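Local atomic coordinates of 6-aminohexanoate-cyclic-dimer hydrolase (Arthrobacter sp., PDB entry 3A2Q), a protein that hydrolyses the cyclic dimer of 6-aminohexanoate, a nylon-6 by-product, opening one amide bond to give the linear dimer. Residues V4-Q8 / V477-P481; A44-F50 / L114-N119; N142-S146 / T393-G397; V158-L162 / P481-N485; A216-R220 / A467-E471. The protein carries 1 engineered substitution. All blocks are in the same frame, centred on the assembly; numbering follows the deposited sequence.

Contact 1: V4-Q8 / V477-P481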
# COMPACT_ATOMS: atom_id res chain seq x y z
N VAL A 4 25.49 -1.16 13.27
CA VAL A 4 24.16 -1.79 13.07
C VAL A 4 23.77 -1.82 11.59
O VAL A 4 23.63 -0.77 10.96
CB VAL A 4 23.06 -1.03 13.85
CG1 VAL A 4 21.71 -1.69 13.61
CG2 VAL A 4 23.38 -1.02 15.33
N ASP A 5 23.61 -3.02 11.05
CA ASP A 5 23.23 -3.17 9.65
C ASP A 5 21.71 -3.07 9.56
O ASP A 5 20.99 -4.00 9.93
CB ASP A 5 23.70 -4.52 9.11
CG ASP A 5 23.25 -4.77 7.68
OD1 ASP A 5 23.23 -3.82 6.87
OD2 ASP A 5 22.92 -5.93 7.35
N LEU A 6 21.23 -1.93 9.06
CA LEU A 6 19.80 -1.69 8.94
C LEU A 6 19.13 -2.41 7.76
O LEU A 6 17.95 -2.22 7.52
CB LEU A 6 19.52 -0.19 8.85
CG LEU A 6 19.93 0.67 10.06
CD1 LEU A 6 19.56 2.12 9.81
CD2 LEU A 6 19.23 0.16 11.31
N TRP A 7 19.89 -3.23 7.04
CA TRP A 7 19.31 -3.95 5.91
C TRP A 7 18.66 -5.25 6.37
O TRP A 7 18.11 -6.00 5.56
CB TRP A 7 20.37 -4.24 4.84
CG TRP A 7 19.77 -4.56 3.49
CD1 TRP A 7 19.93 -5.71 2.77
CD2 TRP A 7 18.90 -3.72 2.72
NE1 TRP A 7 19.21 -5.63 1.59
CE2 TRP A 7 18.57 -4.43 1.54
CE3 TRP A 7 18.36 -2.44 2.91
CZ2 TRP A 7 17.73 -3.89 0.55
CZ3 TRP A 7 17.52 -1.91 1.93
CH2 TRP A 7 17.22 -2.64 0.77
N GLN A 8 18.73 -5.51 7.67
CA GLN A 8 18.13 -6.71 8.25
C GLN A 8 16.63 -6.45 8.35
O GLN A 8 16.22 -5.30 8.54
CB GLN A 8 18.70 -6.94 9.66
CG GLN A 8 20.22 -6.96 9.74
CD GLN A 8 20.80 -8.33 9.47
OE1 GLN A 8 20.72 -9.22 10.32
NE2 GLN A 8 21.39 -8.51 8.30
N VAL A 477 16.84 -9.94 -1.73
CA VAL A 477 17.55 -9.24 -0.66
C VAL A 477 18.95 -8.72 -1.05
O VAL A 477 19.43 -7.74 -0.47
CB VAL A 477 17.66 -10.16 0.58
CG1 VAL A 477 18.58 -11.33 0.29
CG2 VAL A 477 18.14 -9.35 1.77
N ALA A 478 19.58 -9.36 -2.02
CA ALA A 478 20.92 -8.96 -2.47
C ALA A 478 20.93 -7.60 -3.16
O ALA A 478 21.95 -6.91 -3.17
CB ALA A 478 21.50 -10.01 -3.39
N ARG A 479 19.80 -7.21 -3.74
CA ARG A 479 19.71 -5.94 -4.45
C ARG A 479 19.40 -4.76 -3.53
O ARG A 479 18.55 -4.86 -2.64
CB ARG A 479 18.65 -6.04 -5.56
CG ARG A 479 18.91 -7.14 -6.58
CD ARG A 479 18.03 -6.98 -7.82
NE ARG A 479 16.61 -7.21 -7.54
CZ ARG A 479 16.03 -8.41 -7.51
NH1 ARG A 479 16.74 -9.51 -7.73
NH2 ARG A 479 14.74 -8.51 -7.24
N ARG A 480 20.09 -3.64 -3.76
CA ARG A 480 19.89 -2.43 -2.96
C ARG A 480 19.89 -1.19 -3.85
O ARG A 480 20.59 -1.14 -4.87
CB ARG A 480 21.01 -2.28 -1.93
CG ARG A 480 21.15 -3.45 -0.98
CD ARG A 480 22.13 -3.13 0.14
NE ARG A 480 22.39 -4.30 0.97
CZ ARG A 480 23.03 -4.27 2.13
NH1 ARG A 480 23.46 -3.11 2.61
NH2 ARG A 480 23.22 -5.39 2.82
N PRO A 481 19.10 -0.17 -3.49
CA PRO A 481 19.06 1.04 -4.30
C PRO A 481 20.40 1.77 -4.23
O PRO A 481 21.12 1.66 -3.23
CB PRO A 481 17.92 1.85 -3.68
CG PRO A 481 17.91 1.38 -2.25
CD PRO A 481 18.14 -0.10 -2.37
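Trp7 carries this contact: its indole is the centrepiece of the N-terminal segment, and three kinds of interaction converge on it. At the ring edge, NE1 of Trp7 donates a nearly straight hydrogen bond to the backbone O of Val477 (3.0 Å, 170°). Over one face lies the extended side chain of Arg480. Arg480 CD lies 4.0 Å from the centroid of the Trp7 five-membered ring, only 8° off the normal, a CH-pi contact, and Arg480 CZ lies 3.8 Å from the same Trp7 centroid in a cation-pi interaction. Arg217 makes a further cation-pi contact with the same indole. Trp7 closes in on the C-terminal segment from a type I beta turn, Asp5 to Gln8, that leads into helix 10-19; the segment it meets is the tail that follows helix 460-473, so the contact pins the two ends of the amidase chain together at the surface. Asp5 OD1 comes within 4.3 Å of Arg480 NH1, too far for a salt bridge, though the charges are complementary. Val477 also offers CG2 to Trp7 CD1 at 4.2 Å, while at the far end of the indole CH2 of Trp7 packs 4.1 Å from CD of Pro481, a residue that also touches Trp141.

Contact 2: A44-F50 / L114-N119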
# COMPACT_ATOMS: atom_id res chain seq x y z
N ALA A 44 10.88 11.17 2.11
CA ALA A 44 9.97 10.07 2.41
C ALA A 44 9.26 10.30 3.75
O ALA A 44 8.03 10.27 3.82
CB ALA A 44 10.74 8.76 2.45
N VAL A 45 10.04 10.50 4.81
CA VAL A 45 9.50 10.77 6.13
C VAL A 45 9.27 12.28 6.20
O VAL A 45 10.23 13.05 6.19
CB VAL A 45 10.49 10.37 7.25
CG1 VAL A 45 9.91 10.75 8.61
CG2 VAL A 45 10.76 8.89 7.19
N ILE A 46 8.01 12.70 6.26
CA ILE A 46 7.71 14.13 6.31
C ILE A 46 7.50 14.66 7.72
O ILE A 46 7.60 15.87 7.95
CB ILE A 46 6.45 14.48 5.49
CG1 ILE A 46 5.28 13.59 5.90
CG2 ILE A 46 6.75 14.34 4.01
CD1 ILE A 46 3.98 13.99 5.26
N ILE A 47 7.22 13.77 8.66
CA ILE A 47 6.99 14.16 10.04
C ILE A 47 7.74 13.23 10.97
O ILE A 47 7.21 12.21 11.40
CB ILE A 47 5.49 14.09 10.41
CG1 ILE A 47 4.67 14.96 9.45
CG2 ILE A 47 5.30 14.55 11.85
CD1 ILE A 47 3.17 14.74 9.56
N PRO A 48 9.00 13.57 11.30
CA PRO A 48 9.79 12.73 12.20
C PRO A 48 9.20 12.77 13.60
O PRO A 48 8.68 13.79 14.03
CB PRO A 48 11.18 13.36 12.14
CG PRO A 48 10.90 14.79 11.80
CD PRO A 48 9.81 14.69 10.77
N LEU A 49 9.27 11.64 14.30
CA LEU A 49 8.76 11.53 15.66
C LEU A 49 9.83 10.84 16.50
O LEU A 49 9.55 9.86 17.20
CB LEU A 49 7.48 10.70 15.68
CG LEU A 49 6.30 11.22 14.86
CD1 LEU A 49 5.19 10.18 14.85
CD2 LEU A 49 5.81 12.54 15.43
N PHE A 50 11.05 11.36 16.44
CA PHE A 50 12.16 10.78 17.18
C PHE A 50 11.99 10.77 18.70
O PHE A 50 12.40 9.83 19.36
CB PHE A 50 13.47 11.48 16.80
CG PHE A 50 13.72 11.53 15.31
CD1 PHE A 50 13.47 10.42 14.51
CD2 PHE A 50 14.23 12.68 14.72
CE1 PHE A 50 13.72 10.45 13.14
CE2 PHE A 50 14.49 12.72 13.35
CZ PHE A 50 14.23 11.61 12.56
N LEU A 114 6.97 4.07 17.10
CA LEU A 114 6.57 4.99 16.04
C LEU A 114 7.67 6.00 15.76
O LEU A 114 7.87 6.95 16.52
CB LEU A 114 5.27 5.71 16.41
CG LEU A 114 4.71 6.64 15.34
CD1 LEU A 114 4.61 5.89 14.02
CD2 LEU A 114 3.34 7.16 15.78
N LEU A 115 8.37 5.81 14.64
CA LEU A 115 9.48 6.67 14.25
C LEU A 115 9.06 7.96 13.55
O LEU A 115 9.76 8.96 13.61
CB LEU A 115 10.45 5.90 13.35
CG LEU A 115 11.77 6.58 13.00
CD1 LEU A 115 12.58 6.81 14.27
CD2 LEU A 115 12.56 5.71 12.02
N GLY A 116 7.92 7.93 12.86
CA GLY A 116 7.45 9.11 12.16
C GLY A 116 6.39 8.80 11.12
O GLY A 116 5.94 7.67 11.00
N LYS A 117 5.99 9.83 10.37
CA LYS A 117 4.97 9.67 9.34
C LYS A 117 5.54 9.86 7.93
O LYS A 117 6.49 10.62 7.73
CB LYS A 117 3.84 10.67 9.56
CG LYS A 117 3.06 10.46 10.84
CD LYS A 117 1.83 11.35 10.82
CE LYS A 117 0.86 11.02 11.93
NZ LYS A 117 -0.42 11.74 11.68
N THR A 118 4.95 9.16 6.97
CA THR A 118 5.41 9.22 5.58
C THR A 118 4.52 10.02 4.65
O THR A 118 3.31 10.14 4.85
CB THR A 118 5.57 7.82 5.01
OG1 THR A 118 4.35 7.09 5.22
CG2 THR A 118 6.72 7.10 5.68
N ASN A 119 5.13 10.54 3.58
CA ASN A 119 4.44 11.37 2.61
C ASN A 119 3.42 10.62 1.74
O ASN A 119 3.53 9.42 1.51
CB ASN A 119 5.47 12.08 1.72
CG ASN A 119 4.88 13.25 0.96
OD1 ASN A 119 3.91 13.87 1.40
ND2 ASN A 119 5.49 13.57 -0.18
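A classic beta bulge interrupts this antiparallel pairing, in which strand 45-48 forms an edge of the large mixed sheet beside strand 113-118. Ile46 and Ile47 both face Lys117: Ile46 N donates to Lys117 O at 3.0 Å, Ile47 N reaches the same O weakly at 3.4 Å, and Lys117 N returns a bond to Ile47 O at 2.9 Å. The side chains follow this kink. Ile47 (chi1 m) and Lys117 (chi1 m, then t throughout) rise from the same face of the sheet, with Ile47 CD1 3.9 Å from Lys117 CD. The extended lysine carries its NZ away from the strand pair to a salt bridge with Asp73 and a hydrogen bond to Ile82 O. Ile46, chi1 p, brings CG2 to 3.5 Å from Asn119 CB. Gly116 has no space for a CB, which would clash with Ile47 O. Thr118, chi1 p, turns from the edge strand towards the catalytic side: its OG1 bonds to Ser154, and its side chain is about 4 Å from that of Lys72, assigned to the charge relay by similarity. Where the strand gives way to helix 50-59, Leu49, with chi1 m and chi2 t, lays CD1 3.6 Å from CG of Leu114.

Contact 3: N142-S146 / T393-G397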
# COMPACT_ATOMS: atom_id res chain seq x y z
N ASN A 142 16.35 5.73 -8.11
CA ASN A 142 16.60 6.76 -9.11
C ASN A 142 15.84 8.01 -8.68
O ASN A 142 14.63 8.10 -8.86
CB ASN A 142 16.10 6.29 -10.48
CG ASN A 142 16.55 7.20 -11.59
OD1 ASN A 142 16.53 8.42 -11.46
ND2 ASN A 142 16.95 6.60 -12.71
N LEU A 143 16.56 8.98 -8.12
CA LEU A 143 15.95 10.21 -7.61
C LEU A 143 15.09 11.02 -8.58
O LEU A 143 14.32 11.88 -8.16
CB LEU A 143 17.03 11.10 -7.00
CG LEU A 143 17.79 10.43 -5.85
CD1 LEU A 143 18.89 11.35 -5.34
CD2 LEU A 143 16.81 10.08 -4.73
N GLY A 144 15.23 10.75 -9.87
CA GLY A 144 14.42 11.48 -10.83
C GLY A 144 13.13 10.75 -11.13
O GLY A 144 12.33 11.20 -11.95
N ARG A 145 12.91 9.62 -10.45
CA ARG A 145 11.70 8.82 -10.67
C ARG A 145 10.71 8.85 -9.51
O ARG A 145 11.07 9.05 -8.36
CB ARG A 145 12.07 7.35 -10.92
CG ARG A 145 12.96 7.08 -12.11
CD ARG A 145 12.28 7.35 -13.44
NE ARG A 145 13.15 6.91 -14.53
CZ ARG A 145 13.02 5.76 -15.19
NH1 ARG A 145 12.04 4.92 -14.89
NH2 ARG A 145 13.91 5.44 -16.12
N SER A 146 9.45 8.62 -9.86
CA SER A 146 8.36 8.57 -8.89
C SER A 146 8.53 7.35 -7.99
O SER A 146 9.32 6.46 -8.28
CB SER A 146 7.02 8.48 -9.64
OG SER A 146 5.95 8.13 -8.77
N THR A 393 8.43 2.88 -14.63
CA THR A 393 8.19 3.90 -13.62
C THR A 393 8.30 5.32 -14.18
O THR A 393 9.28 5.66 -14.84
CB THR A 393 9.14 3.70 -12.44
OG1 THR A 393 8.86 2.43 -11.83
CG2 THR A 393 8.98 4.80 -11.40
N PRO A 394 7.28 6.15 -13.95
CA PRO A 394 7.27 7.53 -14.43
C PRO A 394 8.30 8.44 -13.76
O PRO A 394 8.74 8.18 -12.64
CB PRO A 394 5.84 8.00 -14.15
CG PRO A 394 5.41 7.13 -13.00
CD PRO A 394 5.98 5.79 -13.35
N GLU A 395 8.69 9.50 -14.46
CA GLU A 395 9.64 10.45 -13.89
C GLU A 395 8.85 11.39 -12.99
O GLU A 395 7.65 11.58 -13.18
CB GLU A 395 10.32 11.27 -15.01
CG GLU A 395 11.14 10.45 -15.98
CD GLU A 395 11.84 11.31 -17.03
OE1 GLU A 395 11.16 12.12 -17.68
OE2 GLU A 395 13.07 11.16 -17.20
N ILE A 396 9.52 11.97 -12.00
CA ILE A 396 8.88 12.93 -11.10
C ILE A 396 8.26 14.02 -11.97
O ILE A 396 8.89 14.50 -12.92
CB ILE A 396 9.91 13.59 -10.15
CG1 ILE A 396 10.46 12.57 -9.16
CG2 ILE A 396 9.26 14.77 -9.42
CD1 ILE A 396 9.40 12.00 -8.23
N GLY A 397 7.02 14.40 -11.67
CA GLY A 397 6.35 15.43 -12.43
C GLY A 397 5.46 14.93 -13.55
O GLY A 397 4.48 15.59 -13.93
O HOH W 1 10.82 1.72 -14.77
O HOH W 2 14.65 9.43 -15.22
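Two loops of the amidase fold meet here at a single backbone bridge, Arg145 opposite Glu395 with CA atoms 4.2 Å apart. The 142-146 loop enters through a type I turn, reinforced by an Asx turn in which Asn142 OD1 accepts from Gly144 N at 3.1 Å. Backbone hydrogen bonds do most of the joining: Ile396 N to Gly144 O and Ser146 N to Pro394 O, both 2.9 Å and nearly straight. Polar side-chain links lie beside them. Arg145 NH1 makes a weak bond to Thr393 O at 2.9 Å, while its NH2 is taken by a salt bridge to Asp445; one water connects Arg145 NE with Glu395 OE2. Ser146 OG turns to Thr128, and its side chain lies about 10 Å from that of Ser150, a charge-relay residue by similarity, so the junction borders the catalytic region without entering it. Van der Waals contacts complete it: the methyl CG2 of Thr393 lies 3.6 Å from the carbonyl O of Ser146, and CD1 of Ile396 lies 3.4 Å from the carbonyl O of Arg145.

Contact 4: V158-L162 / P481-N485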
# COMPACT_ATOMS: atom_id res chain seq x y z
N VAL A 158 10.97 2.21 3.39
CA VAL A 158 11.41 0.84 3.59
C VAL A 158 12.50 0.45 2.60
O VAL A 158 13.43 -0.27 2.94
CB VAL A 158 10.21 -0.15 3.47
CG1 VAL A 158 10.70 -1.59 3.59
CG2 VAL A 158 9.19 0.16 4.57
N ALA A 159 12.39 0.94 1.37
CA ALA A 159 13.38 0.63 0.34
C ALA A 159 14.74 1.23 0.70
O ALA A 159 15.78 0.70 0.33
CB ALA A 159 12.91 1.17 -1.00
N ALA A 160 14.72 2.34 1.44
CA ALA A 160 15.95 3.03 1.85
C ALA A 160 16.37 2.68 3.27
O ALA A 160 17.25 3.33 3.84
CB ALA A 160 15.78 4.53 1.71
N ALA A 161 15.73 1.67 3.84
CA ALA A 161 16.03 1.21 5.19
C ALA A 161 15.82 2.23 6.31
O ALA A 161 16.50 2.18 7.33
CB ALA A 161 17.46 0.67 5.24
N LEU A 162 14.88 3.15 6.12
CA LEU A 162 14.60 4.14 7.16
C LEU A 162 13.82 3.42 8.26
O LEU A 162 13.65 3.94 9.37
CB LEU A 162 13.80 5.31 6.60
CG LEU A 162 14.34 5.96 5.32
CD1 LEU A 162 13.58 7.25 5.06
CD2 LEU A 162 15.83 6.25 5.47
N PRO A 481 19.10 -0.17 -3.49
CA PRO A 481 19.06 1.04 -4.30
C PRO A 481 20.40 1.77 -4.23
O PRO A 481 21.12 1.66 -3.23
CB PRO A 481 17.92 1.85 -3.68
CG PRO A 481 17.91 1.38 -2.25
CD PRO A 481 18.14 -0.10 -2.37
N GLN A 482 20.75 2.49 -5.29
CA GLN A 482 22.02 3.22 -5.35
C GLN A 482 22.15 4.24 -4.22
O GLN A 482 23.27 4.60 -3.83
CB GLN A 482 22.17 3.93 -6.70
CG GLN A 482 22.16 3.00 -7.90
CD GLN A 482 23.28 1.96 -7.86
OE1 GLN A 482 23.26 1.00 -8.62
NE2 GLN A 482 24.24 2.16 -6.97
N LEU A 483 21.02 4.71 -3.71
CA LEU A 483 21.03 5.68 -2.63
C LEU A 483 21.85 5.13 -1.47
O LEU A 483 22.48 5.88 -0.73
CB LEU A 483 19.60 5.96 -2.16
CG LEU A 483 19.40 7.00 -1.07
CD1 LEU A 483 19.87 8.37 -1.56
CD2 LEU A 483 17.94 7.05 -0.67
N LEU A 484 21.83 3.81 -1.32
CA LEU A 484 22.57 3.14 -0.27
C LEU A 484 23.90 2.59 -0.81
O LEU A 484 24.40 1.57 -0.34
CB LEU A 484 21.73 1.99 0.31
CG LEU A 484 20.63 2.34 1.32
CD1 LEU A 484 19.75 3.45 0.78
CD2 LEU A 484 19.80 1.09 1.60
N ASN A 485 24.45 3.29 -1.80
CA ASN A 485 25.71 2.92 -2.43
C ASN A 485 25.59 1.66 -3.27
O ASN A 485 24.48 1.07 -3.32
CB ASN A 485 26.81 2.73 -1.37
CG ASN A 485 26.99 3.95 -0.49
OD1 ASN A 485 27.15 5.06 -0.99
ND2 ASN A 485 26.97 3.74 0.82
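Helix 152-159 ends here, and the final residues of the modelled chain pack over its C-terminus. Val158, the first residue of the segment, does not touch the tail with its side chain but supplies O to the closing turn, where Ala161 N donates to Val158 O at 3.1 Å. Next comes Ala159, whose O takes the closest approach of the contact, 3.4 Å from Pro481 CG; this carbonyl is buried without a polar partner in the model. Leu484 CD2 lies 4.2 Å from Ala159 O. Ala160 is the first to leave helical backbone angles, and its methyl meets two leucines of the tail, with CB 4.1 Å from Leu483 CD2 and 4.2 Å from Leu484 CD1. Ala161 then adopts positive phi (61°) as the C-prime residue of a Schellman motif that terminates the helix; its CB touches Leu484 CD2 at 4.3 Å. The methyls of Ala160 and Ala161 thus meet Leu483 and Leu484, while Pro481 rests against the Ala159 carbonyl. On the tail side, a short 3-10 turn at 482-483 sets Leu483 and Leu484 pointing toward the helix end. Helix 24-42 lies alongside both segments: Ile42 touches Ala160 and Leu483, and His34 bonds to Ala160 O, while Trp7 from the N-terminal loop borders Leu484.

Contact 5: A216-R220 / A467-E471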
# COMPACT_ATOMS: atom_id res chain seq x y z
N ALA A 216 7.22 -4.32 3.86
CA ALA A 216 8.36 -5.01 4.47
C ALA A 216 9.31 -5.48 3.37
O ALA A 216 9.03 -5.35 2.18
CB ALA A 216 7.88 -6.20 5.31
N ARG A 217 10.45 -6.04 3.76
CA ARG A 217 11.40 -6.55 2.78
C ARG A 217 11.48 -8.08 2.79
O ARG A 217 12.22 -8.68 2.01
CB ARG A 217 12.79 -5.94 3.00
CG ARG A 217 12.87 -4.44 2.70
CD ARG A 217 14.31 -3.97 2.60
NE ARG A 217 15.04 -4.22 3.84
CZ ARG A 217 14.99 -3.45 4.92
NH1 ARG A 217 14.24 -2.35 4.93
NH2 ARG A 217 15.66 -3.79 6.00
N SER A 218 10.71 -8.71 3.68
CA SER A 218 10.69 -10.17 3.75
C SER A 218 9.26 -10.65 3.92
O SER A 218 8.42 -9.94 4.47
CB SER A 218 11.54 -10.68 4.91
OG SER A 218 10.96 -10.36 6.16
N VAL A 219 8.98 -11.86 3.47
CA VAL A 219 7.64 -12.41 3.59
C VAL A 219 7.31 -12.73 5.04
O VAL A 219 6.16 -12.62 5.47
CB VAL A 219 7.47 -13.67 2.71
CG1 VAL A 219 6.07 -14.24 2.86
CG2 VAL A 219 7.73 -13.31 1.24
N ARG A 220 8.32 -13.11 5.82
CA ARG A 220 8.06 -13.44 7.22
C ARG A 220 7.66 -12.20 8.00
O ARG A 220 6.85 -12.28 8.93
CB ARG A 220 9.27 -14.13 7.86
CG ARG A 220 10.50 -13.26 8.05
CD ARG A 220 11.62 -14.08 8.68
NE ARG A 220 12.77 -13.27 9.05
CZ ARG A 220 13.85 -13.74 9.67
NH1 ARG A 220 13.92 -15.03 9.99
NH2 ARG A 220 14.85 -12.93 9.98
N ALA A 467 4.37 -17.02 -1.55
CA ALA A 467 5.26 -15.87 -1.61
C ALA A 467 6.60 -16.30 -1.02
O ALA A 467 7.66 -15.92 -1.52
CB ALA A 467 4.68 -14.71 -0.81
N ALA A 468 6.55 -17.11 0.03
CA ALA A 468 7.77 -17.59 0.67
C ALA A 468 8.57 -18.46 -0.30
O ALA A 468 9.80 -18.40 -0.33
CB ALA A 468 7.43 -18.38 1.93
N GLN A 469 7.87 -19.27 -1.10
CA GLN A 469 8.54 -20.14 -2.06
C GLN A 469 9.25 -19.31 -3.14
O GLN A 469 10.36 -19.62 -3.55
CB GLN A 469 7.54 -21.09 -2.73
CG GLN A 469 6.71 -21.91 -1.76
CD GLN A 469 5.83 -22.92 -2.47
OE1 GLN A 469 5.31 -22.67 -3.55
NE2 GLN A 469 5.64 -24.08 -1.85
N LEU A 470 8.59 -18.24 -3.59
CA LEU A 470 9.18 -17.38 -4.61
C LEU A 470 10.36 -16.60 -4.06
O LEU A 470 11.32 -16.31 -4.77
CB LEU A 470 8.13 -16.43 -5.17
CG LEU A 470 7.17 -17.05 -6.19
CD1 LEU A 470 6.09 -16.04 -6.56
CD2 LEU A 470 7.96 -17.48 -7.42
N GLU A 471 10.28 -16.25 -2.78
CA GLU A 471 11.34 -15.52 -2.11
C GLU A 471 12.59 -16.40 -2.08
O GLU A 471 13.72 -15.90 -2.14
CB GLU A 471 10.89 -15.19 -0.68
CG GLU A 471 11.88 -14.42 0.16
CD GLU A 471 11.33 -14.12 1.53
OE1 GLU A 471 10.88 -15.07 2.21
OE2 GLU A 471 11.34 -12.94 1.94
O HOH W 3 13.43 -11.25 1.47
O HOH W 4 10.70 -14.56 4.79
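Helix 460-473 approaches the start of helix 219-229 through one side of its surface, residues a turn apart. Ala467 comes first: its CB points toward the other segment and lies 3.9 Å from CG2 of Val219. Val219 CG2 is also 3.8 Å from Ala467 O. Ala468 adds a looser contact, with CB 4.5 Å from Val219 CG1, although its CA makes the nearest backbone approach to that valine, 5.9 Å from Val219 CA. Gln469 and Leu470 turn to other neighbours, Leu470 to Leu438 and Ile440 of strand 435-442. Glu471, one turn beyond Ala467, then stretches out fully at chi1 and chi2 (both t) and sets OE2 3.0 Å from Val219 N as hydrogen-bond acceptor. A water links OE2 to Arg217 O, and a second joins Glu471 OE1 to Arg220 N. At the N-cap, Ser218 OG serves Asp221 N and also bonds to Asp9. The carboxylate of Glu471 therefore takes the first-turn amide of Val219 directly and that of Arg220 through water, while Ser218 caps the one that follows. A negative group at this end of a helix also suits the helix dipole, which is consistent with an added electrostatic attraction between the carboxylate and the helix start.

How the contacts relate
Contacts 1, 4 and 5 gather round the chain termini. The first two share Pro481 and lie 8 Å apart between centres; Trp7 CZ3 packs 3.5 Å from Ala159 O. Arg217 of contact 5 joins them, with NH1 3.0 Å from Val158 O, a probable hydrogen bond. Contact 1 encloses contacts 2, 3 and 5 along the chain, so the C-terminal tail comes back beside the N-terminal loop. Contact 2 stands at the edge of the mixed sheet and reaches contact 4 through Leu162, whose O is 3.4 Å from Leu115 CD2. Contact 3 touches none of the others; with contact 2 it lies nearer the catalytic region than the terminal cluster does.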